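Local structure of putative esterase (Sulfolobus solfataricus P2, 2RAU) at residues D100-Y105 and W126-K131; A119-S124 and Y275-L280; A52-P57 and E132-I137. The protein is a putative esterase of the alpha/beta-hydrolase clan that may act as a lipase, and binds calcium ions. All coordinates share one frame; numbering follows the deposited sequence. Where two conformers were deposited one is given.

Contact 1: residues D100-Y105 and W126-K131; sequences DYRTHY and WISDIK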
loop_
_atom_site.group_PDB
_atom_site.type_symbol
_atom_site.label_atom_id
_atom_site.label_comp_id
_atom_site.label_asym_id
_atom_site.label_seq_id
_atom_site.Cartn_x
_atom_site.Cartn_y
_atom_site.Cartn_z
ATOM N N ASP A 100 5.658 5.881 -4.722
ATOM C CA ASP A 100 6.284 4.720 -5.285
ATOM C C ASP A 100 7.621 4.546 -4.550
ATOM O O ASP A 100 8.510 5.397 -4.617
ATOM C CB ASP A 100 6.546 4.842 -6.755
ATOM C CG ASP A 100 5.291 5.018 -7.568
ATOM O OD1 ASP A 100 4.285 4.358 -7.260
ATOM O OD2 ASP A 100 5.313 5.749 -8.574
ATOM N N TYR A 101 7.715 3.476 -3.777
ATOM C CA TYR A 101 8.927 3.157 -3.065
ATOM C C TYR A 101 9.978 2.709 -4.066
ATOM O O TYR A 101 9.655 2.434 -5.216
ATOM C CB TYR A 101 8.704 1.992 -2.137
ATOM C CG TYR A 101 7.652 2.186 -1.086
ATOM C CD1 TYR A 101 7.704 3.275 -0.202
ATOM C CD2 TYR A 101 6.635 1.260 -0.931
ATOM C CE1 TYR A 101 6.747 3.429 0.801
ATOM C CE2 TYR A 101 5.690 1.393 0.067
ATOM C CZ TYR A 101 5.744 2.469 0.943
ATOM O OH TYR A 101 4.779 2.551 1.928
ATOM N N ARG A 102 11.208 2.540 -3.596
ATOM C CA ARG A 102 12.316 2.110 -4.461
ATOM C C ARG A 102 12.060 0.760 -5.141
ATOM O O ARG A 102 12.608 0.471 -6.231
ATOM C CB ARG A 102 13.633 2.099 -3.673
ATOM C CG ARG A 102 13.986 3.459 -3.072
ATOM C CD ARG A 102 15.299 3.424 -2.382
ATOM N NE ARG A 102 15.481 4.618 -1.572
ATOM C CZ ARG A 102 16.652 5.181 -1.282
ATOM N NH1 ARG A 102 17.794 4.710 -1.734
ATOM N NH2 ARG A 102 16.662 6.265 -0.547
ATOM N N THR A 103 11.262 -0.065 -4.481
ATOM C CA THR A 103 10.813 -1.381 -4.991
ATOM C C THR A 103 10.114 -1.255 -6.342
ATOM O O THR A 103 10.130 -2.176 -7.147
ATOM C CB THR A 103 9.885 -2.069 -3.964
ATOM O OG1 THR A 103 8.901 -1.107 -3.537
ATOM C CG2 THR A 103 10.700 -2.656 -2.824
ATOM N N HIS A 104 9.562 -0.068 -6.624
ATOM C CA HIS A 104 8.894 0.169 -7.858
ATOM C C HIS A 104 9.820 0.377 -9.061
ATOM O O HIS A 104 9.329 0.528 -10.174
ATOM C CB HIS A 104 7.937 1.330 -7.754
ATOM C CG HIS A 104 6.848 1.315 -8.767
ATOM N ND1 HIS A 104 6.074 0.191 -9.034
ATOM C CD2 HIS A 104 6.356 2.306 -9.555
ATOM C CE1 HIS A 104 5.180 0.501 -9.960
ATOM N NE2 HIS A 104 5.327 1.779 -10.287
ATOM N N TYR A 105 11.127 0.313 -8.828
ATOM C CA TYR A 105 12.137 0.508 -9.873
ATOM C C TYR A 105 13.034 -0.720 -10.041
ATOM O O TYR A 105 13.931 -0.720 -10.902
ATOM C CB TYR A 105 12.958 1.776 -9.576
ATOM C CG TYR A 105 12.063 2.972 -9.753
ATOM C CD1 TYR A 105 11.859 3.478 -11.000
ATOM C CD2 TYR A 105 11.358 3.518 -8.678
ATOM C CE1 TYR A 105 10.978 4.475 -11.198
ATOM C CE2 TYR A 105 10.467 4.501 -8.869
ATOM C CZ TYR A 105 10.301 4.997 -10.140
ATOM O OH TYR A 105 9.446 6.029 -10.418
ATOM N N TRP A 126 13.477 4.012 4.061
ATOM C CA TRP A 126 12.052 4.201 3.794
ATOM C C TRP A 126 11.549 5.493 4.433
ATOM O O TRP A 126 10.831 6.232 3.792
ATOM C CB TRP A 126 11.237 2.975 4.296
ATOM C CG TRP A 126 10.682 2.104 3.200
ATOM C CD1 TRP A 126 9.359 1.755 3.010
ATOM C CD2 TRP A 126 11.405 1.502 2.110
ATOM N NE1 TRP A 126 9.239 0.967 1.886
ATOM C CE2 TRP A 126 10.468 0.777 1.331
ATOM C CE3 TRP A 126 12.754 1.481 1.731
ATOM C CZ2 TRP A 126 10.827 0.088 0.194
ATOM C CZ3 TRP A 126 13.105 0.793 0.592
ATOM C CH2 TRP A 126 12.164 0.099 -0.142
ATOM N N ILE A 127 11.914 5.711 5.698
ATOM C CA ILE A 127 11.539 6.937 6.412
ATOM C C ILE A 127 12.102 8.183 5.703
ATOM O O ILE A 127 11.352 9.148 5.493
ATOM C CB ILE A 127 11.840 6.871 7.908
ATOM C CG1 ILE A 127 10.884 5.836 8.556
ATOM C CG2 ILE A 127 11.657 8.278 8.561
ATOM C CD1 ILE A 127 11.216 5.512 9.969
ATOM N N SER A 128 13.340 8.116 5.204
ATOM C CA SER A 128 13.930 9.252 4.505
ATOM C C SER A 128 13.159 9.554 3.211
ATOM O O SER A 128 12.983 10.716 2.835
ATOM C CB SER A 128 15.424 9.049 4.230
ATOM O OG SER A 128 15.670 8.107 3.177
ATOM N N ASP A 129 12.675 8.516 2.542
ATOM C CA ASP A 129 11.949 8.667 1.307
ATOM C C ASP A 129 10.569 9.266 1.579
ATOM O O ASP A 129 10.115 10.143 0.852
ATOM C CB ASP A 129 11.787 7.314 0.614
ATOM C CG ASP A 129 13.108 6.741 0.090
ATOM O OD1 ASP A 129 14.067 7.483 0.001
ATOM O OD2 ASP A 129 13.175 5.531 -0.264
ATOM N N ILE A 130 9.869 8.759 2.597
ATOM C CA ILE A 130 8.605 9.348 2.979
ATOM C C ILE A 130 8.796 10.860 3.346
ATOM O O ILE A 130 7.966 11.700 2.979
ATOM C CB ILE A 130 7.950 8.565 4.137
ATOM C CG1 ILE A 130 7.655 7.091 3.699
ATOM C CG2 ILE A 130 6.648 9.240 4.555
ATOM C CD1 ILE A 130 7.292 6.116 4.892
ATOM N N LYS A 131 9.856 11.185 4.091
ATOM C CA LYS A 131 10.165 12.569 4.441
ATOM C C LYS A 131 10.313 13.510 3.216
ATOM O O LYS A 131 9.790 14.645 3.208
ATOM C CB LYS A 131 11.401 12.647 5.364
ATOM C CG LYS A 131 11.899 14.074 5.688
ATOM C CD LYS A 131 10.886 15.064 6.286
ATOM C CE LYS A 131 11.001 15.256 7.769
ATOM N NZ LYS A 131 10.071 16.317 8.261
HETATM O O HOH W 1 11.337 3.649 -0.762
#
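OD2 of D129 takes two hydrogen bonds, one from R102 and one from a water that R102 N also holds: R102 NE donates to D129 OD2 over 2.8 Å, nearly straight at 167°, and the water lies 2.7 Å from D129 OD2. The second branch of the carboxylate completes a side-on salt bridge, R102 NH2 reaching D129 OD1 over 2.9 Å. Both oxygens use their syn lone pairs, and the two flat groups are nearly coplanar, which fixes the rotation of each. Further charges flank the pair, R30 at D129 OD1 and D36 at R102 NH1, so the buried pair belongs to a wider charge network.

Beside it, W126 lays NE1 over the centre of the Y101 ring, 3.4 Å above its plane; the rings are inclined at 31°. The same water sits over the centre of the W126 ring, joining the polar and aromatic halves of the contact. CG2 of T103 meets the six-membered edge of W126, 4.1 Å from CZ2. The contact ties the loop to the first turns of helix 123-141, with helix 153-169 packing on I127 and I130, strand 37-45 on R102 and D129, and strand 275-277 on W126.

Contact 2: residues A119-S124 and Y275-L280; sequences ANWGWS and YWPYRL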
loop_
_atom_site.group_PDB
_atom_site.type_symbol
_atom_site.label_atom_id
_atom_site.label_comp_id
_atom_site.label_asym_id
_atom_site.label_seq_id
_atom_site.Cartn_x
_atom_site.Cartn_y
_atom_site.Cartn_z
ATOM N N ALA A 119 20.206 -4.413 0.126
ATOM C CA ALA A 119 20.649 -4.847 1.477
ATOM C C ALA A 119 20.384 -3.762 2.551
ATOM O O ALA A 119 20.045 -4.073 3.684
ATOM C CB ALA A 119 22.122 -5.239 1.439
ATOM N N ASN A 120 20.500 -2.489 2.208
ATOM C CA ASN A 120 20.238 -1.407 3.175
ATOM C C ASN A 120 18.945 -0.652 2.858
ATOM O O ASN A 120 18.841 0.556 3.080
ATOM C CB ASN A 120 21.436 -0.446 3.241
ATOM C CG ASN A 120 22.674 -1.139 3.667
ATOM O OD1 ASN A 120 22.795 -1.510 4.822
ATOM N ND2 ASN A 120 23.610 -1.341 2.742
ATOM N N TRP A 121 17.972 -1.362 2.304
ATOM C CA TRP A 121 16.609 -0.825 2.173
ATOM C C TRP A 121 15.803 -1.149 3.422
ATOM O O TRP A 121 14.898 -1.978 3.390
ATOM C CB TRP A 121 15.959 -1.410 0.927
ATOM C CG TRP A 121 16.435 -0.790 -0.358
ATOM C CD1 TRP A 121 17.518 0.024 -0.540
ATOM C CD2 TRP A 121 15.867 -1.003 -1.647
ATOM N NE1 TRP A 121 17.624 0.361 -1.869
ATOM C CE2 TRP A 121 16.624 -0.265 -2.566
ATOM C CE3 TRP A 121 14.766 -1.722 -2.105
ATOM C CZ2 TRP A 121 16.311 -0.212 -3.912
ATOM C CZ3 TRP A 121 14.462 -1.693 -3.458
ATOM C CH2 TRP A 121 15.229 -0.940 -4.339
ATOM N N GLY A 122 16.172 -0.478 4.508
ATOM C CA GLY A 122 15.563 -0.609 5.818
ATOM C C GLY A 122 14.737 0.603 6.174
ATOM O O GLY A 122 14.399 1.409 5.325
ATOM N N TRP A 123 14.456 0.747 7.457
ATOM C CA TRP A 123 13.594 1.800 7.962
ATOM C C TRP A 123 14.145 3.203 7.782
ATOM O O TRP A 123 13.409 4.129 7.464
ATOM C CB TRP A 123 13.247 1.532 9.449
ATOM C CG TRP A 123 12.175 0.565 9.551
ATOM C CD1 TRP A 123 12.244 -0.735 10.005
ATOM C CD2 TRP A 123 10.848 0.749 9.076
ATOM N NE1 TRP A 123 11.023 -1.333 9.891
ATOM C CE2 TRP A 123 10.149 -0.442 9.308
ATOM C CE3 TRP A 123 10.168 1.831 8.516
ATOM C CZ2 TRP A 123 8.793 -0.579 9.004
ATOM C CZ3 TRP A 123 8.841 1.677 8.172
ATOM C CH2 TRP A 123 8.157 0.501 8.443
ATOM N N SER A 124 15.430 3.416 8.008
ATOM C CA SER A 124 15.950 4.775 7.797
ATOM C C SER A 124 15.835 5.178 6.314
ATOM O O SER A 124 15.507 6.327 5.994
ATOM C CB SER A 124 17.365 4.964 8.382
ATOM O OG SER A 124 18.280 4.151 7.725
ATOM N N TYR A 275 9.262 -7.642 -5.956
ATOM C CA TYR A 275 10.135 -7.884 -4.812
ATOM C C TYR A 275 10.036 -6.844 -3.724
ATOM O O TYR A 275 9.763 -5.667 -3.977
ATOM C CB TYR A 275 11.586 -7.923 -5.262
ATOM C CG TYR A 275 11.933 -8.918 -6.358
ATOM C CD1 TYR A 275 11.800 -10.288 -6.129
ATOM C CD2 TYR A 275 12.481 -8.503 -7.565
ATOM C CE1 TYR A 275 12.146 -11.221 -7.116
ATOM C CE2 TYR A 275 12.867 -9.419 -8.524
ATOM C CZ TYR A 275 12.698 -10.777 -8.279
ATOM O OH TYR A 275 13.066 -11.723 -9.194
ATOM N N TRP A 276 10.338 -7.293 -2.512
ATOM C CA TRP A 276 10.303 -6.467 -1.315
ATOM C C TRP A 276 11.558 -6.780 -0.500
ATOM O O TRP A 276 11.898 -7.910 -0.367
ATOM C CB TRP A 276 9.081 -6.799 -0.482
ATOM C CG TRP A 276 8.804 -5.872 0.629
ATOM C CD1 TRP A 276 9.025 -6.089 1.970
ATOM C CD2 TRP A 276 8.238 -4.556 0.529
ATOM N NE1 TRP A 276 8.626 -4.977 2.700
ATOM C CE2 TRP A 276 8.140 -4.029 1.836
ATOM C CE3 TRP A 276 7.790 -3.775 -0.531
ATOM C CZ2 TRP A 276 7.602 -2.763 2.098
ATOM C CZ3 TRP A 276 7.247 -2.538 -0.262
ATOM C CH2 TRP A 276 7.150 -2.043 1.038
ATOM N N PRO A 277 12.257 -5.754 0.026
ATOM C CA PRO A 277 13.473 -6.031 0.755
ATOM C C PRO A 277 13.250 -6.727 2.082
ATOM O O PRO A 277 12.354 -6.367 2.874
ATOM C CB PRO A 277 14.079 -4.642 0.957
ATOM C CG PRO A 277 12.867 -3.744 1.041
ATOM C CD PRO A 277 11.950 -4.310 -0.018
ATOM N N TYR A 278 14.048 -7.757 2.315
ATOM C CA TYR A 278 14.101 -8.402 3.637
ATOM C C TYR A 278 14.506 -7.462 4.773
ATOM O O TYR A 278 14.123 -7.678 5.921
ATOM C CB TYR A 278 15.077 -9.624 3.643
ATOM C CG TYR A 278 14.358 -10.956 3.459
ATOM C CD1 TYR A 278 13.566 -11.482 4.475
ATOM C CD2 TYR A 278 14.491 -11.698 2.292
ATOM C CE1 TYR A 278 12.908 -12.702 4.326
ATOM C CE2 TYR A 278 13.822 -12.893 2.134
ATOM C CZ TYR A 278 13.035 -13.393 3.167
ATOM O OH TYR A 278 12.347 -14.585 3.024
ATOM N N ARG A 279 15.303 -6.449 4.462
ATOM C CA ARG A 279 15.912 -5.624 5.484
ATOM C C ARG A 279 14.843 -5.007 6.434
ATOM O O ARG A 279 15.009 -4.979 7.666
ATOM C CB ARG A 279 16.848 -4.586 4.809
ATOM C CG ARG A 279 17.575 -3.606 5.726
ATOM C CD ARG A 279 18.410 -4.385 6.654
ATOM N NE ARG A 279 19.371 -3.597 7.417
ATOM C CZ ARG A 279 20.688 -3.601 7.205
ATOM N NH1 ARG A 279 21.252 -4.294 6.218
ATOM N NH2 ARG A 279 21.460 -2.892 7.999
ATOM N N LEU A 280 13.722 -4.572 5.883
ATOM C CA LEU A 280 12.691 -3.938 6.696
ATOM C C LEU A 280 12.208 -4.857 7.814
ATOM O O LEU A 280 12.093 -4.430 8.954
ATOM C CB LEU A 280 11.527 -3.483 5.810
ATOM C CG LEU A 280 11.686 -2.207 4.998
ATOM C CD1 LEU A 280 10.632 -2.147 3.956
ATOM C CD2 LEU A 280 11.647 -0.950 5.904
HETATM O O HOH W 2 10.757 -4.293 11.084
#
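The N-terminus of helix 123-141, in what appears to be an alpha/beta-hydrolase fold, packs here against the short unit in which strand 275-277 runs straight into helix 278-282. G122 is the N-cap residue of the long helix, and W121 before it is the centre of an inverse gamma turn. G122 and L280 form the nearest CA pair across the segments, 4.5 Å apart. With no side chain on G122, R279 can lay its CG 3.6 Å from G122 CA.

L280 and R279 carry the contact. CD2 of L280 sits over the five-membered ring of W123, 3.8 Å from the centroid and only 13° off the ring normal, a CH-pi contact made over the face. W123 also rests on F153 of helix 153-169, which L280 touches as well. P277 meets W121, CB to CB at 3.7 Å, with P277 CG near the plane of the indole at its edge; the NE1 end of that indole is bonded to D36. The carbonyl oxygen of W121 is buried against P277, R279 and L280 and has no polar partner in the model.

In R279, CG stands anti to N (chi1 179°), which sets it against G122, and the bend at chi2 goes with a chain lying against A119 O. R279 NH1 makes a weak bond to A119 O, 2.8 Å long but strongly bent at 121°, while the stronger polar partner is E283, in a salt bridge at NE. E283 also accepts from W123 N, so one carboxylate serves both the arginine and the first turn of the helix. Beside the indole edge a water bridges the segments: its distance to L280 O is doubtfully short, but it accepts from W123 NE1, in the plane of the indole, over 3.2 Å.

Contact 3: residues A52-P57 and E132-I137; sequences AVLILP and EVVSFI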
loop_
_atom_site.group_PDB
_atom_site.type_symbol
_atom_site.label_atom_id
_atom_site.label_comp_id
_atom_site.label_asym_id
_atom_site.label_seq_id
_atom_site.Cartn_x
_atom_site.Cartn_y
_atom_site.Cartn_z
ATOM N N ALA A 52 -4.351 18.017 2.156
ATOM C CA ALA A 52 -3.348 17.026 1.767
ATOM C C ALA A 52 -3.493 15.722 2.549
ATOM O O ALA A 52 -3.461 15.719 3.784
ATOM C CB ALA A 52 -1.926 17.612 1.934
ATOM N N VAL A 53 -3.675 14.625 1.807
ATOM C CA VAL A 53 -3.655 13.262 2.332
ATOM C C VAL A 53 -2.590 12.497 1.592
ATOM O O VAL A 53 -2.635 12.454 0.373
ATOM C CB VAL A 53 -5.000 12.533 2.111
ATOM C CG1 VAL A 53 -4.933 11.191 2.736
ATOM C CG2 VAL A 53 -6.163 13.389 2.697
ATOM N N LEU A 54 -1.659 11.890 2.322
ATOM C CA LEU A 54 -0.648 11.017 1.730
ATOM C C LEU A 54 -0.957 9.577 2.161
ATOM O O LEU A 54 -1.116 9.275 3.366
ATOM C CB LEU A 54 0.778 11.404 2.163
ATOM C CG LEU A 54 1.928 10.417 1.883
ATOM C CD1 LEU A 54 2.090 10.248 0.338
ATOM C CD2 LEU A 54 3.201 10.875 2.590
ATOM N N ILE A 55 -1.018 8.691 1.178
ATOM C CA ILE A 55 -1.271 7.257 1.431
ATOM C C ILE A 55 -0.049 6.424 1.122
ATOM O O ILE A 55 0.465 6.441 0.026
ATOM C CB ILE A 55 -2.538 6.762 0.664
ATOM C CG1 ILE A 55 -3.695 7.776 0.889
ATOM C CG2 ILE A 55 -2.917 5.295 1.115
ATOM C CD1 ILE A 55 -5.069 7.388 0.365
ATOM N N LEU A 56 0.413 5.708 2.135
ATOM C CA LEU A 56 1.558 4.826 2.067
ATOM C C LEU A 56 1.133 3.406 1.675
ATOM O O LEU A 56 0.345 2.780 2.376
ATOM C CB LEU A 56 2.256 4.834 3.422
ATOM C CG LEU A 56 2.814 6.175 3.973
ATOM C CD1 LEU A 56 3.584 5.971 5.257
ATOM C CD2 LEU A 56 3.660 6.926 2.887
ATOM N N PRO A 57 1.610 2.909 0.529
ATOM C CA PRO A 57 1.243 1.549 0.179
ATOM C C PRO A 57 1.847 0.492 1.078
ATOM O O PRO A 57 2.781 0.762 1.803
ATOM C CB PRO A 57 1.810 1.379 -1.235
ATOM C CG PRO A 57 2.041 2.816 -1.722
ATOM C CD PRO A 57 2.428 3.552 -0.517
ATOM N N GLU A 132 11.034 13.056 2.201
ATOM C CA GLU A 132 11.164 13.820 0.964
ATOM C C GLU A 132 9.809 14.095 0.326
ATOM O O GLU A 132 9.588 15.177 -0.228
ATOM C CB GLU A 132 12.058 13.090 -0.045
ATOM C CG GLU A 132 13.505 12.984 0.259
ATOM C CD GLU A 132 14.180 14.320 0.502
ATOM O OE1 GLU A 132 13.881 15.318 -0.163
ATOM O OE2 GLU A 132 14.997 14.349 1.412
ATOM N N VAL A 133 8.924 13.100 0.335
ATOM C CA VAL A 133 7.583 13.265 -0.234
ATOM C C VAL A 133 6.763 14.274 0.623
ATOM O O VAL A 133 6.082 15.152 0.094
ATOM C CB VAL A 133 6.887 11.900 -0.349
ATOM C CG1 VAL A 133 5.406 12.043 -0.447
ATOM C CG2 VAL A 133 7.516 11.064 -1.503
ATOM N N VAL A 134 6.808 14.128 1.944
ATOM C CA VAL A 134 6.071 15.020 2.838
ATOM C C VAL A 134 6.504 16.481 2.674
ATOM O O VAL A 134 5.663 17.366 2.623
ATOM C CB VAL A 134 6.191 14.557 4.343
ATOM C CG1 VAL A 134 5.708 15.659 5.314
ATOM C CG2 VAL A 134 5.457 13.187 4.551
ATOM N N SER A 135 7.806 16.714 2.589
ATOM C CA SER A 135 8.341 18.058 2.400
ATOM C C SER A 135 7.807 18.669 1.093
ATOM O O SER A 135 7.399 19.832 1.044
ATOM C CB SER A 135 9.867 18.010 2.397
ATOM O OG SER A 135 10.361 17.549 3.645
ATOM N N PHE A 136 7.816 17.879 0.027
ATOM C CA PHE A 136 7.295 18.317 -1.263
ATOM C C PHE A 136 5.795 18.656 -1.178
ATOM O O PHE A 136 5.301 19.679 -1.741
ATOM C CB PHE A 136 7.483 17.205 -2.297
ATOM C CG PHE A 136 6.999 17.565 -3.676
ATOM C CD1 PHE A 136 5.683 17.345 -4.049
ATOM C CD2 PHE A 136 7.834 18.196 -4.559
ATOM C CE1 PHE A 136 5.220 17.719 -5.312
ATOM C CE2 PHE A 136 7.368 18.567 -5.817
ATOM C CZ PHE A 136 6.071 18.313 -6.183
ATOM N N ILE A 137 5.055 17.761 -0.525
ATOM C CA ILE A 137 3.612 17.941 -0.343
ATOM C C ILE A 137 3.269 19.223 0.382
ATOM O O ILE A 137 2.284 19.881 0.050
ATOM C CB ILE A 137 3.006 16.729 0.410
ATOM C CG1 ILE A 137 3.028 15.497 -0.491
ATOM C CG2 ILE A 137 1.567 16.984 0.844
ATOM C CD1 ILE A 137 2.469 14.220 0.182
#
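Purely apolar contacts join A52 and L54 of strand 52-56 to V133, V134 and I137 of helix 123-141. L54 carries most of the contact. Both of its methyls, CD1 and CD2, meet V133 CG1 at 3.9 Å; CD2 adds V134, lying 3.8 Å from V134 CG2, and CD1 adds I137. The third helix partner reaches back to the base of the leucine: I137 CD1 comes to 3.8 Å from L54 CB, the two side chains crossing at about a right angle. I137's other branch serves the start of the strand, with CG2 3.7 Å from A52 CB.

The axes of strand 52-56 and helix segment 132-137 run almost antiparallel, at 163°, and are 10.2 Å apart at closest approach, a separation bridged by side chains alone. This is a helix packed on the central, mostly parallel sheet, as in alpha/beta-hydrolases. Strand 52-56 lies between the parallel strands 94-100 and 146-151, and both contribute to the same layer, Y97 and I146 touching I137 while L148 touches L54. Helix 153-169 packs alongside through Y161 and D169, both against V134.

How the contacts relate
All three contacts share helix 123-141, read from its N-terminus: contact 2 takes its cap, contact 1 the following turns and contact 3 its middle. Contacts 1 and 2 have centres about 10 Å apart and merge in an apolar seam, T103 CG2 lying 3.5 Å from P277 CD and W126 CZ3 3.6 Å from W121 CB. Contacts 1 and 3, about 11 Å between centres, meet where Y101 OH probably bonds to P57 O at 2.7 Å. Y101 also touches a possible nucleophile elbow, whose S152 may belong to a Ser-His-Asp triad with H329 and D177. At the other end, the A52 side chain lies about 10 Å from a bound calcium ion.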